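Local coordinates for tRNA (uracil(54)-C(5))-methyltransferase (Pyrococcus abyssi, PDB 2JJQ), which methylates C5 of uridine 54 in tRNA, using S-adenosyl-L-methionine as methyl donor and releasing S-adenosyl-L-homocysteine, at residues 189-194 with 210-215; 292-297 with 311-316; 43-48 with 93-98. All blocks are in the same frame, centred on the assembly; numbering follows the deposited sequence.

Contact 1 of 3, residues 189-194 with 210-215; sequences EGFLRY and FVTKEG
A classic beta bulge marks the open end of the hairpin formed by strands 192-199 and 206-212, where Arg-193 and Tyr-194 both face Val-211. The carbonyl oxygen of Val-211 takes two backbone hydrogen bonds, from Arg-193 N at 2.9 Å and from Tyr-194 N at 3.1 Å. Val-211 N returns one to Tyr-194 O. Beyond the bulge, Leu-192 and Thr-212 form an antiparallel non-hydrogen-bonded pair, and Lys-213 N hydrogen-bonds to Phe-191 O. The hairpin belongs to the five-stranded mixed sheet of strands 130-136 to 244-250, away from the S-adenosyl-L-homocysteine pocket. Leu-192 and Thr-212 lie on the sheet face covered by helix 162-178, which Leu-192 meets through Leu-171 and Ile-175. Phe-191 has its CG anti to the backbone N (chi1 170°), and its ring lies alongside Thr-212. Thr-212 CB sits over one ring face, 3.7 Å from the centroid of the Phe-191 ring. Thr-212 OG1 donates a hydrogen bond to Lys-213 O and is also hydrogen-bonded to Trp-231 NE1. The Lys-213 ammonium is held by the backbone oxygen of Asn-234. On the Arg-193 side, NE and NH2 grip Gly-190 O side-on, with that oxygen in the guanidinium plane. One face of this fixed guanidinium is covered by the aliphatic part of Lys-213, whose CG lies 3.5 Å from Arg-193 NH2.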
ATOM      1  N   GLU A 189      -8.619   8.470 -25.827  1.00 28.53           N
ATOM      2  CA  GLU A 189      -7.646   8.436 -26.886  1.00 28.94           C
ATOM      3  C   GLU A 189      -6.394   9.132 -26.395  1.00 27.51           C
ATOM      4  O   GLU A 189      -6.444   9.928 -25.457  1.00 27.99           O
ATOM      5  CB  GLU A 189      -8.199   9.151 -28.105  1.00 29.23           C
ATOM      6  CG  GLU A 189      -9.403   8.398 -28.706  1.00 33.55           C
ATOM      7  CD  GLU A 189     -10.086   9.132 -29.870  1.00 39.31           C
ATOM      8  OE1 GLU A 189      -9.709  10.292 -30.184  1.00 38.69           O
ATOM      9  OE2 GLU A 189     -11.018   8.528 -30.463  1.00 41.89           O
ATOM     10  N   GLY A 190      -5.278   8.867 -27.061  1.00 26.81           N
ATOM     11  CA  GLY A 190      -4.020   9.500 -26.675  1.00 23.68           C
ATOM     12  C   GLY A 190      -2.993   8.466 -26.246  1.00 22.70           C
ATOM     13  O   GLY A 190      -3.363   7.372 -25.768  1.00 22.81           O
ATOM     14  N   PHE A 191      -1.709   8.804 -26.431  1.00 20.34           N
ATOM     15  CA  PHE A 191      -0.643   7.809 -26.332  1.00 19.29           C
ATOM     16  C   PHE A 191      -0.211   7.655 -24.878  1.00 18.39           C
ATOM     17  O   PHE A 191      -0.279   6.560 -24.333  1.00 18.65           O
ATOM     18  CB  PHE A 191       0.545   8.228 -27.216  1.00 19.00           C
ATOM     19  CG  PHE A 191       1.796   7.398 -27.020  1.00 18.25           C
ATOM     20  CD1 PHE A 191       1.812   6.056 -27.378  1.00 17.00           C
ATOM     21  CD2 PHE A 191       2.962   7.996 -26.524  1.00 21.36           C
ATOM     22  CE1 PHE A 191       2.967   5.300 -27.215  1.00 19.86           C
ATOM     23  CE2 PHE A 191       4.127   7.256 -26.352  1.00 20.01           C
ATOM     24  CZ  PHE A 191       4.136   5.926 -26.686  1.00 19.55           C
ATOM     25  N   LEU A 192       0.212   8.743 -24.253  1.00 17.87           N
ATOM     26  CA  LEU A 192       0.746   8.646 -22.901  1.00 20.02           C
ATOM     27  C   LEU A 192      -0.395   8.618 -21.846  1.00 19.75           C
ATOM     28  O   LEU A 192      -1.249   9.497 -21.839  1.00 19.98           O
ATOM     29  CB  LEU A 192       1.727   9.826 -22.673  1.00 20.73           C
ATOM     30  CG  LEU A 192       2.507   9.953 -21.380  1.00 24.65           C
ATOM     31  CD1 LEU A 192       3.221   8.614 -21.074  1.00 24.98           C
ATOM     32  CD2 LEU A 192       3.521  11.118 -21.533  1.00 25.33           C
ATOM     33  N   ARG A 193      -0.405   7.622 -20.956  1.00 18.98           N
ATOM     34  CA  ARG A 193      -1.509   7.485 -19.975  1.00 18.17           C
ATOM     35  C   ARG A 193      -1.066   7.775 -18.519  1.00 17.41           C
ATOM     36  O   ARG A 193      -1.726   8.550 -17.825  1.00 17.05           O
ATOM     37  CB  ARG A 193      -2.157   6.102 -20.078  1.00 17.21           C
ATOM     38  CG  ARG A 193      -2.671   5.752 -21.483  1.00 18.28           C
ATOM     39  CD  ARG A 193      -3.747   6.798 -21.906  1.00 19.69           C
ATOM     40  NE  ARG A 193      -4.270   6.673 -23.271  1.00 23.05           N
ATOM     41  CZ  ARG A 193      -5.391   6.021 -23.573  1.00 22.21           C
ATOM     42  NH1 ARG A 193      -6.045   5.402 -22.611  1.00 24.04           N
ATOM     43  NH2 ARG A 193      -5.827   5.961 -24.830  1.00 22.77           N
ATOM     44  N   TYR A 194       0.021   7.144 -18.052  1.00 15.45           N
ATOM     45  CA  TYR A 194       0.484   7.315 -16.672  1.00 13.94           C
ATOM     46  C   TYR A 194       1.989   7.482 -16.624  1.00 14.73           C
ATOM     47  O   TYR A 194       2.711   6.874 -17.447  1.00 14.44           O
ATOM     48  CB  TYR A 194       0.143   6.068 -15.788  1.00 14.60           C
ATOM     49  CG  TYR A 194      -1.335   5.892 -15.507  1.00 14.65           C
ATOM     50  CD1 TYR A 194      -1.936   6.536 -14.440  1.00 18.23           C
ATOM     51  CD2 TYR A 194      -2.110   5.073 -16.313  1.00 16.32           C
ATOM     52  CE1 TYR A 194      -3.286   6.398 -14.200  1.00 17.46           C
ATOM     53  CE2 TYR A 194      -3.502   4.909 -16.073  1.00 19.73           C
ATOM     54  CZ  TYR A 194      -4.068   5.586 -15.004  1.00 21.12           C
ATOM     55  OH  TYR A 194      -5.419   5.464 -14.746  1.00 20.24           O
ATOM     56  N   PHE A 210       6.723   5.025 -17.841  1.00 13.43           N
ATOM     57  CA  PHE A 210       5.714   5.651 -18.727  1.00 14.55           C
ATOM     58  C   PHE A 210       4.835   4.579 -19.259  1.00 15.25           C
ATOM     59  O   PHE A 210       5.289   3.690 -19.998  1.00 15.32           O
ATOM     60  CB  PHE A 210       6.422   6.440 -19.870  1.00 16.07           C
ATOM     61  CG  PHE A 210       7.331   7.525 -19.329  1.00 15.40           C
ATOM     62  CD1 PHE A 210       6.784   8.620 -18.645  1.00 19.26           C
ATOM     63  CD2 PHE A 210       8.708   7.408 -19.411  1.00 16.63           C
ATOM     64  CE1 PHE A 210       7.615   9.623 -18.082  1.00 18.52           C
ATOM     65  CE2 PHE A 210       9.536   8.399 -18.845  1.00 16.43           C
ATOM     66  CZ  PHE A 210       8.983   9.489 -18.184  1.00 18.31           C
ATOM     67  N   VAL A 211       3.555   4.619 -18.870  1.00 13.82           N
ATOM     68  CA  VAL A 211       2.619   3.639 -19.356  1.00 14.64           C
ATOM     69  C   VAL A 211       1.834   4.286 -20.488  1.00 14.23           C
ATOM     70  O   VAL A 211       1.288   5.364 -20.312  1.00 15.34           O
ATOM     71  CB  VAL A 211       1.630   3.192 -18.220  1.00 14.97           C
ATOM     72  CG1 VAL A 211       0.658   2.174 -18.719  1.00 16.57           C
ATOM     73  CG2 VAL A 211       2.418   2.681 -16.925  1.00 14.19           C
ATOM     74  N   THR A 212       1.788   3.611 -21.638  1.00 14.81           N
ATOM     75  CA  THR A 212       1.226   4.159 -22.846  1.00 15.63           C
ATOM     76  C   THR A 212       0.348   3.134 -23.572  1.00 17.56           C
ATOM     77  O   THR A 212       0.292   1.935 -23.236  1.00 16.62           O
ATOM     78  CB  THR A 212       2.356   4.571 -23.820  1.00 16.82           C
ATOM     79  OG1 THR A 212       2.850   3.393 -24.448  1.00 16.97           O
ATOM     80  CG2 THR A 212       3.537   5.327 -23.084  1.00 16.19           C
ATOM     81  N   LYS A 213      -0.364   3.613 -24.587  1.00 18.72           N
ATOM     82  CA  LYS A 213      -0.944   2.710 -25.543  1.00 20.76           C
ATOM     83  C   LYS A 213       0.108   2.386 -26.636  1.00 22.68           C
ATOM     84  O   LYS A 213       1.287   2.778 -26.535  1.00 21.01           O
ATOM     85  CB  LYS A 213      -2.233   3.330 -26.104  1.00 22.01           C
ATOM     86  CG  LYS A 213      -3.253   3.663 -25.000  1.00 21.70           C
ATOM     87  CD  LYS A 213      -3.652   2.467 -24.129  1.00 26.52           C
ATOM     88  CE  LYS A 213      -4.526   1.471 -24.853  1.00 29.05           C
ATOM     89  NZ  LYS A 213      -4.909   0.276 -24.017  1.00 31.06           N
ATOM     90  N   GLU A 214      -0.299   1.656 -27.664  1.00 24.53           N
ATOM     91  CA  GLU A 214       0.605   1.320 -28.774  1.00 26.70           C
ATOM     92  C   GLU A 214       1.123   2.597 -29.443  1.00 25.21           C
ATOM     93  O   GLU A 214       0.420   3.605 -29.561  1.00 25.01           O
ATOM     94  CB  GLU A 214      -0.111   0.380 -29.767  1.00 27.77           C
ATOM     95  CG  GLU A 214      -0.511  -1.028 -29.209  1.00 34.40           C
ATOM     96  CD  GLU A 214      -1.832  -1.041 -28.392  1.00 40.72           C
ATOM     97  OE1 GLU A 214      -2.405   0.058 -28.106  1.00 40.62           O
ATOM     98  OE2 GLU A 214      -2.307  -2.167 -28.041  1.00 45.43           O
ATOM     99  N   GLY A 215       2.382   2.602 -29.840  1.00 25.35           N
ATOM    100  CA  GLY A 215       2.971   3.849 -30.255  1.00 24.75           C
ATOM    101  C   GLY A 215       4.476   3.744 -30.150  1.00 24.11           C
ATOM    102  O   GLY A 215       5.024   2.659 -29.989  1.00 24.76           O
TER

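Contact 2 of 3, residues 292-297 with 311-316; sequences EKILDM and RGFNVK
Strands 293-297 and 314-316 pair in parallel as the two strands of a beta-alpha-beta crossover, with helix 303-310 between them. This is the opening unit of the class I methyltransferase fold. Four backbone hydrogen bonds alternate across the pair. Asn-314 N donates to Glu-292 O, Ile-294 N to Asn-314 O at 2.8 Å, Lys-316 N to Ile-294 O, and Asp-296 N to Lys-316 O at 2.8 Å. The last three are close to straight, near 169° at the hydrogen.

The tight part is the face carrying Ile-294 and Val-315, which helix 303-310 covers through Leu-308. Ile-294 CG1 points back beside its own backbone N (chi1 -51°). This brings it to 3.6 Å from Phe-313 CD1, and Ile-294 CD1 also touches that ring carbon. The Phe-313 ring itself meets Glu-292 O at its edge. Val-315 adds a wider contact, with its CG2 4.4 Å from Ile-294 CB.

The other face is looser toward its start. There Lys-293 and Asn-314 run side by side in the same direction, with Lys-293 CG 4.0 Å from Asn-314 ND2. The ends of Lys-293 and Lys-316 lead away from the pairing and are exposed. Leu-295 is the buried exception on this face. Its CD1 reaches 3.4 Å from Lys-316 O.

At the C-terminal end, Asp-296 OD2 accepts a hydrogen bond from Gly-305 N, and Met-297 touches the bound S-adenosyl-L-homocysteine. The backbone pairing thus fixes the strand end, and the Asp-296 carboxylate ties it to the start of helix 303-310, in a region consistent with a glycine-rich cofactor-binding motif.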
ATOM      1  N   GLU A 292      13.475 -22.001  14.387  1.00 18.42           N
ATOM      2  CA  GLU A 292      14.436 -21.821  13.305  1.00 19.57           C
ATOM      3  C   GLU A 292      13.783 -21.934  11.929  1.00 19.02           C
ATOM      4  O   GLU A 292      14.165 -21.215  10.963  1.00 18.56           O
ATOM      5  CB  GLU A 292      15.497 -22.905  13.392  1.00 21.81           C
ATOM      6  CG  GLU A 292      16.592 -22.679  12.412  1.00 29.88           C
ATOM      7  CD  GLU A 292      17.301 -21.307  12.538  1.00 38.68           C
ATOM      8  OE1 GLU A 292      17.259 -20.643  13.611  1.00 46.96           O
ATOM      9  OE2 GLU A 292      17.947 -20.912  11.554  1.00 39.99           O
ATOM     10  N   LYS A 293      12.833 -22.866  11.838  1.00 16.29           N
ATOM     11  CA  LYS A 293      12.115 -23.179  10.553  1.00 16.11           C
ATOM     12  C   LYS A 293      10.885 -22.299  10.351  1.00 13.79           C
ATOM     13  O   LYS A 293       9.925 -22.409  11.095  1.00 13.83           O
ATOM     14  CB  LYS A 293      11.705 -24.649  10.485  1.00 15.70           C
ATOM     15  CG  LYS A 293      12.903 -25.586  10.411  1.00 20.23           C
ATOM     16  CD  LYS A 293      12.472 -27.034  10.446  1.00 28.85           C
ATOM     17  CE  LYS A 293      13.666 -27.891  10.064  1.00 33.22           C
ATOM     18  NZ  LYS A 293      13.406 -29.368  10.117  1.00 36.64           N
ATOM     19  N   ILE A 294      10.922 -21.422   9.349  1.00 12.67           N
ATOM     20  CA  ILE A 294       9.855 -20.436   9.181  1.00 12.32           C
ATOM     21  C   ILE A 294       9.202 -20.650   7.850  1.00 13.16           C
ATOM     22  O   ILE A 294       9.919 -20.850   6.858  1.00 12.60           O
ATOM     23  CB  ILE A 294      10.432 -18.996   9.155  1.00 13.51           C
ATOM     24  CG1 ILE A 294      11.374 -18.720  10.351  1.00 13.83           C
ATOM     25  CG2 ILE A 294       9.326 -17.910   9.126  1.00 16.07           C
ATOM     26  CD1 ILE A 294      10.702 -18.866  11.736  1.00 18.09           C
ATOM     27  N   LEU A 295       7.871 -20.614   7.817  1.00 12.25           N
ATOM     28  CA  LEU A 295       7.152 -20.510   6.519  1.00 13.49           C
ATOM     29  C   LEU A 295       6.655 -19.078   6.316  1.00 13.11           C
ATOM     30  O   LEU A 295       5.958 -18.553   7.183  1.00 13.53           O
ATOM     31  CB  LEU A 295       5.944 -21.441   6.468  1.00 14.29           C
ATOM     32  CG  LEU A 295       4.952 -21.290   5.311  1.00 13.74           C
ATOM     33  CD1 LEU A 295       5.645 -21.599   4.005  1.00 15.56           C
ATOM     34  CD2 LEU A 295       3.856 -22.323   5.567  1.00 15.25           C
ATOM     35  N   ASP A 296       7.022 -18.467   5.183  1.00 13.07           N
ATOM     36  CA  ASP A 296       6.572 -17.133   4.794  1.00 12.04           C
ATOM     37  C   ASP A 296       5.442 -17.382   3.756  1.00 13.13           C
ATOM     38  O   ASP A 296       5.690 -17.420   2.522  1.00 13.01           O
ATOM     39  CB  ASP A 296       7.741 -16.309   4.209  1.00 12.56           C
ATOM     40  CG  ASP A 296       7.353 -14.841   3.867  1.00 14.61           C
ATOM     41  OD1 ASP A 296       6.260 -14.397   4.338  1.00 18.70           O
ATOM     42  OD2 ASP A 296       8.171 -14.146   3.169  1.00 21.24           O
ATOM     43  N   MET A 297       4.211 -17.524   4.258  1.00 12.88           N
ATOM     44  CA  MET A 297       3.048 -17.827   3.420  1.00 13.66           C
ATOM     45  C   MET A 297       2.447 -16.511   2.880  1.00 13.66           C
ATOM     46  O   MET A 297       2.312 -15.543   3.629  1.00 15.13           O
ATOM     47  CB  MET A 297       2.033 -18.684   4.208  1.00 14.57           C
ATOM     48  CG  MET A 297       0.809 -19.140   3.324  1.00 16.38           C
ATOM     49  SD  MET A 297       1.374 -19.940   1.804  1.00 19.21           S
ATOM     50  CE  MET A 297      -0.061 -19.784   0.739  1.00 21.17           C
ATOM     51  N   ARG A 311      18.597 -12.634   8.925  1.00 13.62           N
ATOM     52  CA  ARG A 311      18.710 -12.698  10.416  1.00 15.64           C
ATOM     53  C   ARG A 311      19.079 -14.128  10.872  1.00 15.51           C
ATOM     54  O   ARG A 311      19.309 -14.380  12.084  1.00 16.77           O
ATOM     55  CB  ARG A 311      17.368 -12.284  11.024  1.00 15.25           C
ATOM     56  CG  ARG A 311      17.013 -10.828  10.839  1.00 17.11           C
ATOM     57  CD  ARG A 311      18.074  -9.919  11.450  1.00 19.27           C
ATOM     58  NE  ARG A 311      18.192  -8.916  10.411  1.00 35.06           N
ATOM     59  CZ  ARG A 311      19.237  -8.595   9.669  1.00 30.02           C
ATOM     60  NH1 ARG A 311      20.495  -8.985   9.904  1.00 27.39           N
ATOM     61  NH2 ARG A 311      18.993  -7.722   8.730  1.00 34.96           N
ATOM     62  N   GLY A 312      19.142 -15.064   9.933  1.00 14.85           N
ATOM     63  CA  GLY A 312      19.665 -16.414  10.187  1.00 15.92           C
ATOM     64  C   GLY A 312      18.625 -17.537  10.281  1.00 16.32           C
ATOM     65  O   GLY A 312      18.961 -18.723  10.592  1.00 15.58           O
ATOM     66  N   PHE A 313      17.348 -17.214  10.022  1.00 12.88           N
ATOM     67  CA  PHE A 313      16.332 -18.248  10.039  1.00 12.54           C
ATOM     68  C   PHE A 313      16.399 -19.114   8.806  1.00 14.73           C
ATOM     69  O   PHE A 313      16.940 -18.695   7.771  1.00 15.26           O
ATOM     70  CB  PHE A 313      14.909 -17.638  10.136  1.00 12.35           C
ATOM     71  CG  PHE A 313      14.646 -16.950  11.458  1.00 11.75           C
ATOM     72  CD1 PHE A 313      14.087 -17.659  12.540  1.00 15.06           C
ATOM     73  CD2 PHE A 313      14.996 -15.621  11.642  1.00 13.18           C
ATOM     74  CE1 PHE A 313      13.869 -17.005  13.776  1.00 13.99           C
ATOM     75  CE2 PHE A 313      14.782 -14.971  12.862  1.00 15.40           C
ATOM     76  CZ  PHE A 313      14.205 -15.669  13.931  1.00 16.54           C
ATOM     77  N   ASN A 314      15.803 -20.295   8.921  1.00 13.78           N
ATOM     78  CA  ASN A 314      15.632 -21.217   7.818  1.00 15.82           C
ATOM     79  C   ASN A 314      14.242 -20.967   7.163  1.00 14.36           C
ATOM     80  O   ASN A 314      13.230 -21.250   7.762  1.00 15.03           O
ATOM     81  CB  ASN A 314      15.728 -22.621   8.413  1.00 16.18           C
ATOM     82  CG  ASN A 314      15.406 -23.717   7.412  1.00 22.33           C
ATOM     83  OD1 ASN A 314      14.812 -23.466   6.379  1.00 28.72           O
ATOM     84  ND2 ASN A 314      15.756 -24.950   7.740  1.00 25.49           N
ATOM     85  N   VAL A 315      14.201 -20.418   5.953  1.00 13.89           N
ATOM     86  CA  VAL A 315      12.943 -19.855   5.458  1.00 13.77           C
ATOM     87  C   VAL A 315      12.506 -20.525   4.165  1.00 14.18           C
ATOM     88  O   VAL A 315      13.315 -20.692   3.239  1.00 14.50           O
ATOM     89  CB  VAL A 315      13.101 -18.322   5.136  1.00 13.27           C
ATOM     90  CG1 VAL A 315      11.837 -17.757   4.541  1.00 14.24           C
ATOM     91  CG2 VAL A 315      13.520 -17.563   6.400  1.00 16.14           C
ATOM     92  N   LYS A 316      11.228 -20.887   4.114  1.00 13.99           N
ATOM     93  CA  LYS A 316      10.610 -21.303   2.858  1.00 14.05           C
ATOM     94  C   LYS A 316       9.423 -20.364   2.684  1.00 15.19           C
ATOM     95  O   LYS A 316       8.711 -20.106   3.637  1.00 16.42           O
ATOM     96  CB  LYS A 316      10.117 -22.720   2.998  1.00 15.33           C
ATOM     97  CG  LYS A 316      11.283 -23.764   3.073  1.00 19.90           C
ATOM     98  CD  LYS A 316      10.698 -25.167   3.069  1.00 30.46           C
ATOM     99  CE  LYS A 316      11.805 -26.245   2.947  1.00 33.94           C
ATOM    100  NZ  LYS A 316      11.213 -27.513   3.489  1.00 41.22           N
TER

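Contact 3 of 3, residues 43-48 with 93-98; sequences FSAPGD and QHLNYD
This is a small, mostly buried contact between loops, in which His-94 packs against the start of the loop between strands 39-41 and 49-57. The polar link is a hydrogen bond from His-94 NE2 to Ser-44 O, 2.9 Å long with an angle of 161° at the hydrogen. Ser-44 O lies in the imidazole plane, but NE2 approaches from well above the carbonyl plane and not along a lone pair. The bond places the proton on NE2. His-94 CG sits between its backbone N and carbonyl carbon (chi1 59°), which turns the ring toward residues 43-45. Phe-43 CA covers one ring face, 3.9 Å from the centroid of the His-94 ring. Leu-95 CG lies over the opposite face, so each face of the imidazole has a carbon over it, offset toward the rim. The Phe-43 ring adds an offset edge-to-face contact, its edge turned toward the His-94 face with the planes at 74°.

Segment 43-48 belongs to the N-terminal TRAM-like domain. Its residues Ala-45 to Asp-48 form a type II beta turn, closed by Asp-48 N to Ala-45 O. Asp-48 OD2 also accepts from Ala-45 N at 2.7 Å and forms a salt bridge with Arg-76. The contact joins this domain to the chain between Cys-90 and helix 97-112. Cys-90, probably a [4Fe-4S] ligand as in related enzymes, has its side chain about 6 Å from that of Phe-43. Next to the histidine, Leu-95 CD2 presses on Ala-45 CB at 3.4 Å, tighter than usual for two carbons.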
ATOM      1  N   PHE A  43     -14.564  14.243   4.983  1.00 25.57           N
ATOM      2  CA  PHE A  43     -13.575  15.306   5.231  1.00 24.91           C
ATOM      3  C   PHE A  43     -14.030  16.265   6.320  1.00 22.06           C
ATOM      4  O   PHE A  43     -13.766  17.468   6.271  1.00 22.03           O
ATOM      5  CB  PHE A  43     -13.253  16.078   3.953  1.00 25.98           C
ATOM      6  CG  PHE A  43     -12.436  15.266   2.941  1.00 31.24           C
ATOM      7  CD1 PHE A  43     -11.122  14.863   3.230  1.00 31.50           C
ATOM      8  CD2 PHE A  43     -12.980  14.912   1.721  1.00 33.73           C
ATOM      9  CE1 PHE A  43     -10.389  14.115   2.307  1.00 36.24           C
ATOM     10  CE2 PHE A  43     -12.248  14.172   0.795  1.00 35.03           C
ATOM     11  CZ  PHE A  43     -10.955  13.776   1.077  1.00 35.45           C
ATOM     12  N   SER A  44     -14.735  15.709   7.290  1.00 20.76           N
ATOM     13  CA  SER A  44     -15.091  16.448   8.483  1.00 20.08           C
ATOM     14  C   SER A  44     -14.276  15.917   9.679  1.00 19.59           C
ATOM     15  O   SER A  44     -13.594  14.880   9.590  1.00 20.14           O
ATOM     16  CB  SER A  44     -16.617  16.381   8.702  1.00 18.69           C
ATOM     17  OG  SER A  44     -17.044  15.088   9.102  1.00 20.36           O
ATOM     18  N   ALA A  45     -14.310  16.636  10.778  1.00 18.94           N
ATOM     19  CA  ALA A  45     -13.504  16.280  11.968  1.00 18.03           C
ATOM     20  C   ALA A  45     -14.402  16.320  13.177  1.00 18.70           C
ATOM     21  O   ALA A  45     -15.240  17.240  13.284  1.00 18.07           O
ATOM     22  CB  ALA A  45     -12.270  17.305  12.155  1.00 17.22           C
ATOM     23  N   PRO A  46     -14.217  15.397  14.134  1.00 19.58           N
ATOM     24  CA  PRO A  46     -15.022  15.499  15.331  1.00 20.55           C
ATOM     25  C   PRO A  46     -14.788  16.848  15.974  1.00 20.92           C
ATOM     26  O   PRO A  46     -13.629  17.281  16.104  1.00 21.42           O
ATOM     27  CB  PRO A  46     -14.480  14.384  16.203  1.00 20.87           C
ATOM     28  CG  PRO A  46     -13.941  13.330  15.188  1.00 19.11           C
ATOM     29  CD  PRO A  46     -13.262  14.258  14.215  1.00 19.61           C
ATOM     30  N   GLY A  47     -15.867  17.525  16.354  1.00 20.74           N
ATOM     31  CA  GLY A  47     -15.706  18.875  16.945  1.00 22.61           C
ATOM     32  C   GLY A  47     -16.074  19.976  15.945  1.00 22.71           C
ATOM     33  O   GLY A  47     -16.360  21.119  16.326  1.00 23.70           O
ATOM     34  N   ASP A  48     -16.069  19.648  14.658  1.00 20.62           N
ATOM     35  CA  ASP A  48     -16.546  20.577  13.617  1.00 20.96           C
ATOM     36  C   ASP A  48     -18.002  20.951  13.859  1.00 21.96           C
ATOM     37  O   ASP A  48     -18.815  20.104  14.158  1.00 21.21           O
ATOM     38  CB  ASP A  48     -16.513  19.891  12.255  1.00 20.81           C
ATOM     39  CG  ASP A  48     -15.160  19.940  11.551  1.00 19.15           C
ATOM     40  OD1 ASP A  48     -14.212  20.673  11.964  1.00 17.60           O
ATOM     41  OD2 ASP A  48     -15.056  19.242  10.483  1.00 20.50           O
ATOM     42  N   GLN A  93      -6.361  13.438   5.576  1.00 16.34           N
ATOM     43  CA  GLN A  93      -5.237  14.400   5.519  1.00 17.70           C
ATOM     44  C   GLN A  93      -5.533  15.730   6.160  1.00 17.26           C
ATOM     45  O   GLN A  93      -4.623  16.508   6.427  1.00 18.44           O
ATOM     46  CB  GLN A  93      -4.807  14.685   4.074  1.00 17.86           C
ATOM     47  CG  GLN A  93      -3.341  15.106   4.032  1.00 25.92           C
ATOM     48  CD  GLN A  93      -2.759  15.320   2.595  1.00 36.27           C
ATOM     49  OE1 GLN A  93      -2.661  14.386   1.790  1.00 38.49           O
ATOM     50  NE2 GLN A  93      -2.323  16.550   2.316  1.00 38.87           N
ATOM     51  N   HIS A  94      -6.810  15.996   6.387  1.00 16.09           N
ATOM     52  CA  HIS A  94      -7.251  17.285   7.005  1.00 16.27           C
ATOM     53  C   HIS A  94      -7.132  17.223   8.530  1.00 16.30           C
ATOM     54  O   HIS A  94      -7.435  18.212   9.230  1.00 16.40           O
ATOM     55  CB  HIS A  94      -8.689  17.544   6.621  1.00 16.09           C
ATOM     56  CG  HIS A  94      -9.626  16.449   7.074  1.00 16.88           C
ATOM     57  ND1 HIS A  94      -9.580  15.167   6.567  1.00 18.40           N
ATOM     58  CD2 HIS A  94     -10.624  16.450   7.985  1.00 15.69           C
ATOM     59  CE1 HIS A  94     -10.488  14.416   7.164  1.00 15.96           C
ATOM     60  NE2 HIS A  94     -11.153  15.176   8.015  1.00 17.87           N
ATOM     61  N   LEU A  95      -6.706  16.066   9.041  1.00 15.18           N
ATOM     62  CA  LEU A  95      -6.618  15.825  10.522  1.00 13.94           C
ATOM     63  C   LEU A  95      -5.185  15.799  11.030  1.00 14.57           C
ATOM     64  O   LEU A  95      -4.320  15.189  10.401  1.00 14.91           O
ATOM     65  CB  LEU A  95      -7.261  14.491  10.879  1.00 13.56           C
ATOM     66  CG  LEU A  95      -8.732  14.321  10.483  1.00 13.38           C
ATOM     67  CD1 LEU A  95      -9.089  12.888  10.841  1.00 18.43           C
ATOM     68  CD2 LEU A  95      -9.635  15.339  11.173  1.00 14.83           C
ATOM     69  N   ASN A  96      -4.943  16.395  12.194  1.00 13.14           N
ATOM     70  CA  ASN A  96      -3.630  16.321  12.848  1.00 12.91           C
ATOM     71  C   ASN A  96      -3.260  14.861  13.007  1.00 13.17           C
ATOM     72  O   ASN A  96      -4.122  13.996  13.284  1.00 10.62           O
ATOM     73  CB  ASN A  96      -3.717  16.866  14.262  1.00 13.48           C
ATOM     74  CG  ASN A  96      -3.827  18.362  14.286  1.00 13.99           C
ATOM     75  OD1 ASN A  96      -3.283  19.074  13.431  1.00 17.56           O
ATOM     76  ND2 ASN A  96      -4.511  18.857  15.310  1.00 18.75           N
ATOM     77  N   TYR A  97      -1.969  14.608  12.876  1.00 13.10           N
ATOM     78  CA  TYR A  97      -1.512  13.197  12.856  1.00 14.48           C
ATOM     79  C   TYR A  97      -1.808  12.460  14.152  1.00 14.60           C
ATOM     80  O   TYR A  97      -2.242  11.282  14.171  1.00 13.58           O
ATOM     81  CB  TYR A  97      -0.027  13.121  12.464  1.00 15.72           C
ATOM     82  CG  TYR A  97       0.393  11.689  12.231  1.00 11.50           C
ATOM     83  CD1 TYR A  97      -0.223  10.940  11.246  1.00 13.48           C
ATOM     84  CD2 TYR A  97       1.433  11.116  12.973  1.00 13.83           C
ATOM     85  CE1 TYR A  97       0.173   9.610  10.994  1.00 13.36           C
ATOM     86  CE2 TYR A  97       1.810   9.786  12.740  1.00 14.53           C
ATOM     87  CZ  TYR A  97       1.171   9.049  11.755  1.00 12.89           C
ATOM     88  OH  TYR A  97       1.520   7.706  11.561  1.00 12.47           O
ATOM     89  N   ASP A  98      -1.662  13.164  15.283  1.00 14.02           N
ATOM     90  CA  ASP A  98      -1.934  12.478  16.547  1.00 13.66           C
ATOM     91  C   ASP A  98      -3.397  12.039  16.611  1.00 14.53           C
ATOM     92  O   ASP A  98      -3.725  11.009  17.230  1.00 15.12           O
ATOM     93  CB  ASP A  98      -1.550  13.342  17.750  1.00 16.04           C
ATOM     94  CG  ASP A  98      -2.540  14.457  18.004  1.00 17.65           C
ATOM     95  OD1 ASP A  98      -2.914  15.140  17.053  1.00 19.58           O
ATOM     96  OD2 ASP A  98      -2.966  14.682  19.168  1.00 22.40           O
TER

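Overall arrangement
The three contacts lie in different parts of the chain and share no strand or helix. Their centres are about 38 to 42 Å apart, and none touches another. Contacts 1 and 2 are both strand pairings held by backbone bonds. Contact 1 is antiparallel and interrupted by a bulge in the five-stranded sheet, while contact 2 is regular and parallel in the catalytic domain. Each has one face packed on a helix. Each also carries charged residues at least partly exposed to solvent. Contact 3 is more buried but smaller, and depends on side chains, with one imidazole bond and aromatic packing at the TRAM-like domain. Contact 2 alone reaches the bound cofactor product.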